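Immunomodulatory active chitinase (Trichuris suis, PDB 6G9C) probably hydrolyses chitin as a secreted family 18 glycosidase with a chitin-binding domain, and has immunomodulatory activity in inflammatory lung disease. Local coordinates at residues K32-R46 with K358-Y372. Numbering follows the deposited sequence.
Sequences KYVRGCYFTNWAQYR and KQENYGGAFVWTLDY. With EDO (1,2-ethanediol), chain C.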
loop_
_atom_site.group_PDB
_atom_site.type_symbol
_atom_site.label_atom_id
_atom_site.label_comp_id
_atom_site.label_asym_id
_atom_site.label_seq_id
_atom_site.Cartn_x
_atom_site.Cartn_y
_atom_site.Cartn_z
ATOM N N LYS A 32 17.290 -10.247 -12.416
ATOM C CA LYS A 32 18.571 -10.947 -12.443
ATOM C C LYS A 32 19.588 -10.381 -11.439
ATOM O O LYS A 32 20.425 -11.124 -10.923
ATOM C CB LYS A 32 19.167 -10.913 -13.852
ATOM C CG LYS A 32 20.175 -12.018 -14.108
ATOM C CD LYS A 32 21.241 -11.587 -15.097
ATOM C CE LYS A 32 22.183 -12.739 -15.406
ATOM N NZ LYS A 32 22.587 -13.474 -14.172
ATOM N N TYR A 33 19.532 -9.077 -11.161
ATOM C CA TYR A 33 20.394 -8.472 -10.150
ATOM C C TYR A 33 19.548 -7.782 -9.086
ATOM O O TYR A 33 18.590 -7.071 -9.409
ATOM C CB TYR A 33 21.382 -7.474 -10.775
ATOM C CG TYR A 33 22.432 -8.140 -11.644
ATOM C CD1 TYR A 33 23.482 -8.844 -11.079
ATOM C CD2 TYR A 33 22.350 -8.088 -13.032
ATOM C CE1 TYR A 33 24.437 -9.466 -11.867
ATOM C CE2 TYR A 33 23.303 -8.706 -13.829
ATOM C CZ TYR A 33 24.339 -9.394 -13.244
ATOM O OH TYR A 33 25.286 -10.011 -14.030
ATOM N N VAL A 34 19.900 -8.016 -7.816
ATOM C CA VAL A 34 19.333 -7.254 -6.708
ATOM C C VAL A 34 19.819 -5.810 -6.788
ATOM O O VAL A 34 21.004 -5.555 -7.035
ATOM C CB VAL A 34 19.749 -7.891 -5.368
ATOM C CG1 VAL A 34 19.484 -6.943 -4.204
ATOM C CG2 VAL A 34 19.049 -9.232 -5.154
ATOM N N ARG A 35 18.913 -4.855 -6.564
ATOM C CA ARG A 35 19.276 -3.446 -6.408
ATOM C C ARG A 35 18.662 -2.938 -5.113
ATOM O O ARG A 35 17.442 -2.787 -5.025
ATOM C CB ARG A 35 18.817 -2.603 -7.604
ATOM C CG ARG A 35 19.406 -3.097 -8.911
ATOM C CD ARG A 35 18.937 -2.256 -10.095
ATOM N NE ARG A 35 17.574 -2.587 -10.496
ATOM C CZ ARG A 35 16.531 -1.784 -10.320
ATOM N NH1 ARG A 35 16.695 -0.603 -9.746
ATOM N NH2 ARG A 35 15.323 -2.161 -10.714
ATOM N N GLY A 36 19.500 -2.684 -4.105
ATOM C CA GLY A 36 18.997 -2.220 -2.820
ATOM C C GLY A 36 19.458 -0.829 -2.422
ATOM O O GLY A 36 20.500 -0.363 -2.888
ATOM N N CYS A 37 18.702 -0.160 -1.549
ATOM C CA CYS A 37 19.025 1.184 -1.092
ATOM C C CYS A 37 18.642 1.329 0.365
ATOM O O CYS A 37 17.513 0.998 0.729
ATOM C CB CYS A 37 18.260 2.258 -1.885
ATOM S SG CYS A 37 18.520 2.207 -3.658
ATOM N N TYR A 38 19.528 1.901 1.173
ATOM C CA TYR A 38 19.188 2.210 2.558
ATOM C C TYR A 38 18.626 3.626 2.685
ATOM O O TYR A 38 19.247 4.603 2.245
ATOM C CB TYR A 38 20.395 2.060 3.471
ATOM C CG TYR A 38 20.655 0.621 3.871
ATOM C CD1 TYR A 38 21.312 -0.245 3.006
ATOM C CD2 TYR A 38 20.201 0.121 5.088
ATOM C CE1 TYR A 38 21.535 -1.585 3.364
ATOM C CE2 TYR A 38 20.433 -1.212 5.457
ATOM C CZ TYR A 38 21.089 -2.056 4.575
ATOM O OH TYR A 38 21.329 -3.389 4.890
ATOM N N PHE A 39 17.435 3.714 3.272
ATOM C CA PHE A 39 16.863 4.945 3.802
ATOM C C PHE A 39 17.273 5.080 5.266
ATOM O O PHE A 39 17.337 4.075 5.986
ATOM C CB PHE A 39 15.334 4.880 3.667
ATOM C CG PHE A 39 14.607 6.048 4.277
ATOM C CD1 PHE A 39 14.244 6.042 5.617
ATOM C CD2 PHE A 39 14.274 7.145 3.497
ATOM C CE1 PHE A 39 13.574 7.114 6.172
ATOM C CE2 PHE A 39 13.605 8.226 4.047
ATOM C CZ PHE A 39 13.259 8.215 5.376
ATOM N N THR A 40 17.548 6.312 5.718
ATOM C CA THR A 40 17.931 6.545 7.110
ATOM C C THR A 40 16.985 7.546 7.765
ATOM O O THR A 40 16.730 8.625 7.212
ATOM C CB THR A 40 19.390 7.030 7.258
ATOM O OG1 THR A 40 19.533 8.348 6.704
ATOM C CG2 THR A 40 20.363 6.069 6.567
ATOM N N ASN A 41 16.495 7.207 8.964
ATOM C CA ASN A 41 15.469 8.034 9.594
ATOM C C ASN A 41 16.046 9.227 10.375
ATOM O O ASN A 41 15.286 9.921 11.070
ATOM C CB ASN A 41 14.543 7.171 10.486
ATOM C CG ASN A 41 15.276 6.442 11.595
ATOM O OD1 ASN A 41 16.470 6.629 11.791
ATOM N ND2 ASN A 41 14.545 5.600 12.345
ATOM N N TRP A 42 17.347 9.518 10.250
ATOM C CA TRP A 42 17.896 10.761 10.777
ATOM C C TRP A 42 18.261 11.767 9.684
ATOM O O TRP A 42 18.639 12.902 10.008
ATOM C CB TRP A 42 19.126 10.486 11.658
ATOM C CG TRP A 42 20.262 9.801 10.952
ATOM C CD1 TRP A 42 21.350 10.401 10.369
ATOM C CD2 TRP A 42 20.449 8.383 10.789
ATOM N NE1 TRP A 42 22.189 9.439 9.835
ATOM C CE2 TRP A 42 21.653 8.197 10.072
ATOM C CE3 TRP A 42 19.705 7.255 11.164
ATOM C CZ2 TRP A 42 22.134 6.921 9.728
ATOM C CZ3 TRP A 42 20.184 5.987 10.828
ATOM C CH2 TRP A 42 21.384 5.832 10.120
ATOM N N ALA A 43 18.150 11.393 8.403
ATOM C CA ALA A 43 18.433 12.342 7.323
ATOM C C ALA A 43 17.407 13.468 7.262
ATOM O O ALA A 43 17.689 14.522 6.666
ATOM C CB ALA A 43 18.502 11.599 5.986
ATOM N N GLN A 44 16.242 13.280 7.891
ATOM C CA GLN A 44 15.245 14.327 8.023
ATOM C C GLN A 44 15.739 15.505 8.837
ATOM O O GLN A 44 15.078 16.547 8.842
ATOM C CB GLN A 44 13.983 13.787 8.699
ATOM C CG GLN A 44 14.279 13.169 10.075
ATOM C CD GLN A 44 13.037 12.883 10.894
ATOM O OE1 GLN A 44 12.125 13.707 10.980
ATOM N NE2 GLN A 44 13.007 11.719 11.531
ATOM N N TYR A 45 16.851 15.366 9.554
ATOM C CA TYR A 45 17.334 16.457 10.386
ATOM C C TYR A 45 18.404 17.300 9.706
ATOM O O TYR A 45 18.822 18.314 10.272
ATOM C CB TYR A 45 17.864 15.906 11.719
ATOM C CG TYR A 45 16.802 15.149 12.501
ATOM C CD1 TYR A 45 15.626 15.774 12.892
ATOM C CD2 TYR A 45 16.972 13.806 12.831
ATOM C CE1 TYR A 45 14.641 15.090 13.598
ATOM C CE2 TYR A 45 15.991 13.108 13.547
ATOM C CZ TYR A 45 14.836 13.761 13.926
ATOM O OH TYR A 45 13.870 13.088 14.626
ATOM N N ARG A 46 18.847 16.922 8.510
ATOM C CA ARG A 46 19.830 17.734 7.809
ATOM C C ARG A 46 19.197 19.030 7.305
ATOM O O ARG A 46 18.010 19.060 6.971
ATOM C CB ARG A 46 20.418 16.968 6.638
ATOM C CG ARG A 46 20.831 15.587 7.024
ATOM C CD ARG A 46 22.132 15.195 6.396
ATOM N NE ARG A 46 22.640 14.016 7.081
ATOM C CZ ARG A 46 22.608 12.784 6.587
ATOM N NH1 ARG A 46 22.119 12.553 5.380
ATOM N NH2 ARG A 46 23.091 11.785 7.308
ATOM N N LYS A 358 28.654 -7.130 -12.563
ATOM C CA LYS A 358 28.099 -7.895 -13.673
ATOM C C LYS A 358 29.131 -8.863 -14.241
ATOM O O LYS A 358 28.798 -10.004 -14.587
ATOM C CB LYS A 358 27.591 -6.939 -14.754
ATOM C CG LYS A 358 26.500 -7.513 -15.632
ATOM C CD LYS A 358 26.226 -6.637 -16.835
ATOM C CE LYS A 358 25.796 -5.249 -16.414
ATOM N NZ LYS A 358 25.256 -4.480 -17.570
ATOM N N GLN A 359 30.390 -8.430 -14.332
ATOM C CA GLN A 359 31.424 -9.278 -14.918
ATOM C C GLN A 359 31.634 -10.540 -14.094
ATOM O O GLN A 359 31.796 -11.632 -14.649
ATOM C CB GLN A 359 32.731 -8.495 -15.039
ATOM C CG GLN A 359 33.916 -9.298 -15.564
ATOM C CD GLN A 359 35.240 -8.571 -15.371
ATOM O OE1 GLN A 359 35.798 -8.014 -16.315
ATOM N NE2 GLN A 359 35.746 -8.574 -14.140
ATOM N N GLU A 360 31.632 -10.409 -12.771
ATOM C CA GLU A 360 31.882 -11.517 -11.863
ATOM C C GLU A 360 30.615 -12.263 -11.482
ATOM O O GLU A 360 30.704 -13.291 -10.803
ATOM C CB GLU A 360 32.573 -11.010 -10.589
ATOM C CG GLU A 360 33.926 -10.354 -10.836
ATOM C CD GLU A 360 34.896 -11.277 -11.552
ATOM O OE1 GLU A 360 35.129 -12.402 -11.058
ATOM O OE2 GLU A 360 35.416 -10.879 -12.616
ATOM N N ASN A 361 29.449 -11.761 -11.893
ATOM C CA ASN A 361 28.160 -12.394 -11.617
ATOM C C ASN A 361 27.905 -12.529 -10.118
ATOM O O ASN A 361 27.483 -13.578 -9.628
ATOM C CB ASN A 361 28.054 -13.753 -12.313
ATOM C CG ASN A 361 28.724 -13.759 -13.669
ATOM O OD1 ASN A 361 28.209 -13.187 -14.634
ATOM N ND2 ASN A 361 29.892 -14.391 -13.749
ATOM N N TYR A 362 28.151 -11.448 -9.380
ATOM C CA TYR A 362 27.660 -11.407 -8.012
ATOM C C TYR A 362 26.161 -11.108 -8.033
ATOM O O TYR A 362 25.547 -10.962 -9.093
ATOM C CB TYR A 362 28.465 -10.405 -7.185
ATOM C CG TYR A 362 29.782 -10.995 -6.735
ATOM C CD1 TYR A 362 29.823 -11.930 -5.707
ATOM C CD2 TYR A 362 30.979 -10.647 -7.355
ATOM C CE1 TYR A 362 31.018 -12.496 -5.299
ATOM C CE2 TYR A 362 32.187 -11.209 -6.950
ATOM C CZ TYR A 362 32.194 -12.133 -5.918
ATOM O OH TYR A 362 33.377 -12.703 -5.500
ATOM N N GLY A 363 25.549 -11.042 -6.849
ATOM C CA GLY A 363 24.095 -11.051 -6.781
ATOM C C GLY A 363 23.450 -9.720 -7.090
ATOM O O GLY A 363 22.287 -9.673 -7.517
ATOM N N GLY A 364 24.168 -8.636 -6.873
ATOM C CA GLY A 364 23.665 -7.307 -7.176
ATOM C C GLY A 364 24.430 -6.273 -6.370
ATOM O O GLY A 364 25.579 -6.499 -5.974
ATOM N N ALA A 365 23.757 -5.156 -6.113
ATOM C CA ALA A 365 24.371 -4.048 -5.397
ATOM C C ALA A 365 23.360 -3.436 -4.448
ATOM O O ALA A 365 22.143 -3.545 -4.641
ATOM C CB ALA A 365 24.886 -2.963 -6.366
ATOM N N PHE A 366 23.883 -2.779 -3.419
ATOM C CA PHE A 366 23.075 -1.919 -2.574
ATOM C C PHE A 366 23.878 -0.666 -2.261
ATOM O O PHE A 366 25.116 -0.679 -2.301
ATOM C CB PHE A 366 22.625 -2.637 -1.293
ATOM C CG PHE A 366 23.712 -2.786 -0.249
ATOM C CD1 PHE A 366 23.916 -1.797 0.707
ATOM C CD2 PHE A 366 24.509 -3.927 -0.211
ATOM C CE1 PHE A 366 24.891 -1.931 1.680
ATOM C CE2 PHE A 366 25.491 -4.064 0.743
ATOM C CZ PHE A 366 25.689 -3.069 1.695
ATOM N N VAL A 367 23.172 0.429 -1.976
ATOM C CA VAL A 367 23.822 1.699 -1.671
ATOM C C VAL A 367 23.531 2.099 -0.229
ATOM O O VAL A 367 22.399 1.990 0.260
ATOM C CB VAL A 367 23.412 2.835 -2.642
ATOM C CG1 VAL A 367 23.798 2.471 -4.054
ATOM C CG2 VAL A 367 21.920 3.097 -2.564
ATOM N N TRP A 368 24.563 2.568 0.447
ATOM C CA TRP A 368 24.437 3.257 1.731
ATOM C C TRP A 368 24.948 4.675 1.467
ATOM O O TRP A 368 26.160 4.867 1.380
ATOM C CB TRP A 368 25.252 2.536 2.828
ATOM C CG TRP A 368 25.227 3.263 4.133
ATOM C CD1 TRP A 368 26.047 4.279 4.517
ATOM C CD2 TRP A 368 24.321 3.044 5.225
ATOM N NE1 TRP A 368 25.710 4.714 5.778
ATOM C CE2 TRP A 368 24.653 3.973 6.234
ATOM C CE3 TRP A 368 23.265 2.157 5.442
ATOM C CZ2 TRP A 368 23.959 4.048 7.438
ATOM C CZ3 TRP A 368 22.574 2.226 6.635
ATOM C CH2 TRP A 368 22.921 3.167 7.620
ATOM N N THR A 369 24.079 5.684 1.311
ATOM C CA THR A 369 22.634 5.707 1.534
ATOM C C THR A 369 21.953 6.462 0.396
ATOM O O THR A 369 22.614 7.081 -0.439
ATOM C CB THR A 369 22.242 6.478 2.809
ATOM O OG1 THR A 369 22.604 7.853 2.626
ATOM C CG2 THR A 369 22.933 5.957 4.059
ATOM N N LEU A 370 20.617 6.470 0.405
ATOM C CA LEU A 370 19.899 7.318 -0.542
ATOM C C LEU A 370 20.195 8.792 -0.309
ATOM O O LEU A 370 20.217 9.581 -1.261
ATOM C CB LEU A 370 18.393 7.084 -0.417
ATOM C CG LEU A 370 17.797 5.796 -0.970
ATOM C CD1 LEU A 370 16.460 5.526 -0.278
ATOM C CD2 LEU A 370 17.628 5.886 -2.496
ATOM N N ASP A 371 20.399 9.191 0.945
ATOM C CA ASP A 371 20.437 10.605 1.290
ATOM C C ASP A 371 21.824 11.217 1.157
ATOM O O ASP A 371 21.973 12.414 1.408
ATOM C CB ASP A 371 19.914 10.819 2.711
ATOM C CG ASP A 371 20.543 9.856 3.710
ATOM O OD1 ASP A 371 21.666 10.142 4.186
ATOM O OD2 ASP A 371 19.912 8.816 4.002
ATOM N N TYR A 372 22.831 10.440 0.760
ATOM C CA TYR A 372 24.151 11.015 0.515
ATOM C C TYR A 372 24.405 11.338 -0.951
ATOM O O TYR A 372 25.353 12.071 -1.257
ATOM C CB TYR A 372 25.244 10.068 0.996
ATOM C CG TYR A 372 25.316 9.842 2.482
ATOM C CD1 TYR A 372 24.974 10.837 3.397
ATOM C CD2 TYR A 372 25.750 8.617 2.973
ATOM C CE1 TYR A 372 25.079 10.599 4.784
ATOM C CE2 TYR A 372 25.845 8.374 4.323
ATOM C CZ TYR A 372 25.520 9.362 5.224
ATOM O OH TYR A 372 25.639 9.068 6.569
HETATM C C1 EDO C . 28.355 6.762 6.965
HETATM O O1 EDO C . 26.950 6.812 7.219
HETATM C C2 EDO C . 28.927 8.023 7.590
HETATM O O2 EDO C . 28.761 8.022 9.013
HETATM O O HOH W 1 17.459 8.200 3.331
HETATM O O HOH W 2 22.351 9.202 6.607
HETATM O O HOH W 3 24.977 9.946 9.036
HETATM O O HOH W 4 21.426 14.394 3.184
#
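Tyr33 lies across Lys358, its OH 3.2 Å from Lys358 CG, while Tyr362 O meets the ring at its edge. From here strand 34-40 runs parallel to strand 364-368. These are the first and last strands of the TIM barrel of glycosyl hydrolase family 18, and their pairing closes the barrel. Val34 N bonds to Gly363 O, and Val34 O accepts from Ala365 N. Gly36 does the same with Ala365 O and Val367 N. Gly36 has no side chain, and its CA lies 4.1 Å from Phe366 CA. Cys37, in a disulfide with Cys62, packs SG on Val367 CG2 and CB on Leu370.

Tyr38 N donates to Val367 O. Its ring joins an aromatic cluster: CE1 touches Phe366 CD1, and CG lies 3.4 Å from Trp368 CE3. The Tyr38 ring and the six-membered ring of Trp368 are inclined at 56°. The Tyr38 hydroxyl bonds to Asp149 and Asn216. Past the cis peptide before Thr369, Leu370 N donates to Tyr38 O. In related chitinases this tryptophan lines the floor of the substrate cleft, probably also here. Trp368 CG is anti to the backbone N (chi1 176°), which brings the indole back to Tyr38 and under Thr40 CG2. Its NE1 donates to ethanediol O1 at 2.8 Å, and Tyr372 OH also hydrogen-bonds O1. Trp42 CH2 approaches Trp368 CH2.

Asp371 is held from several sides. Thr40 OG1 donates to OD2, and Ala43 CB packs on CG. Water 2 links OD1 to Thr40 OG1 and Arg46 NH2. Arg46 NH1 forms a salt bridge with Asp371 OD1 at 2.7 Å, within the guanidinium plane but 43° out of the carboxylate plane.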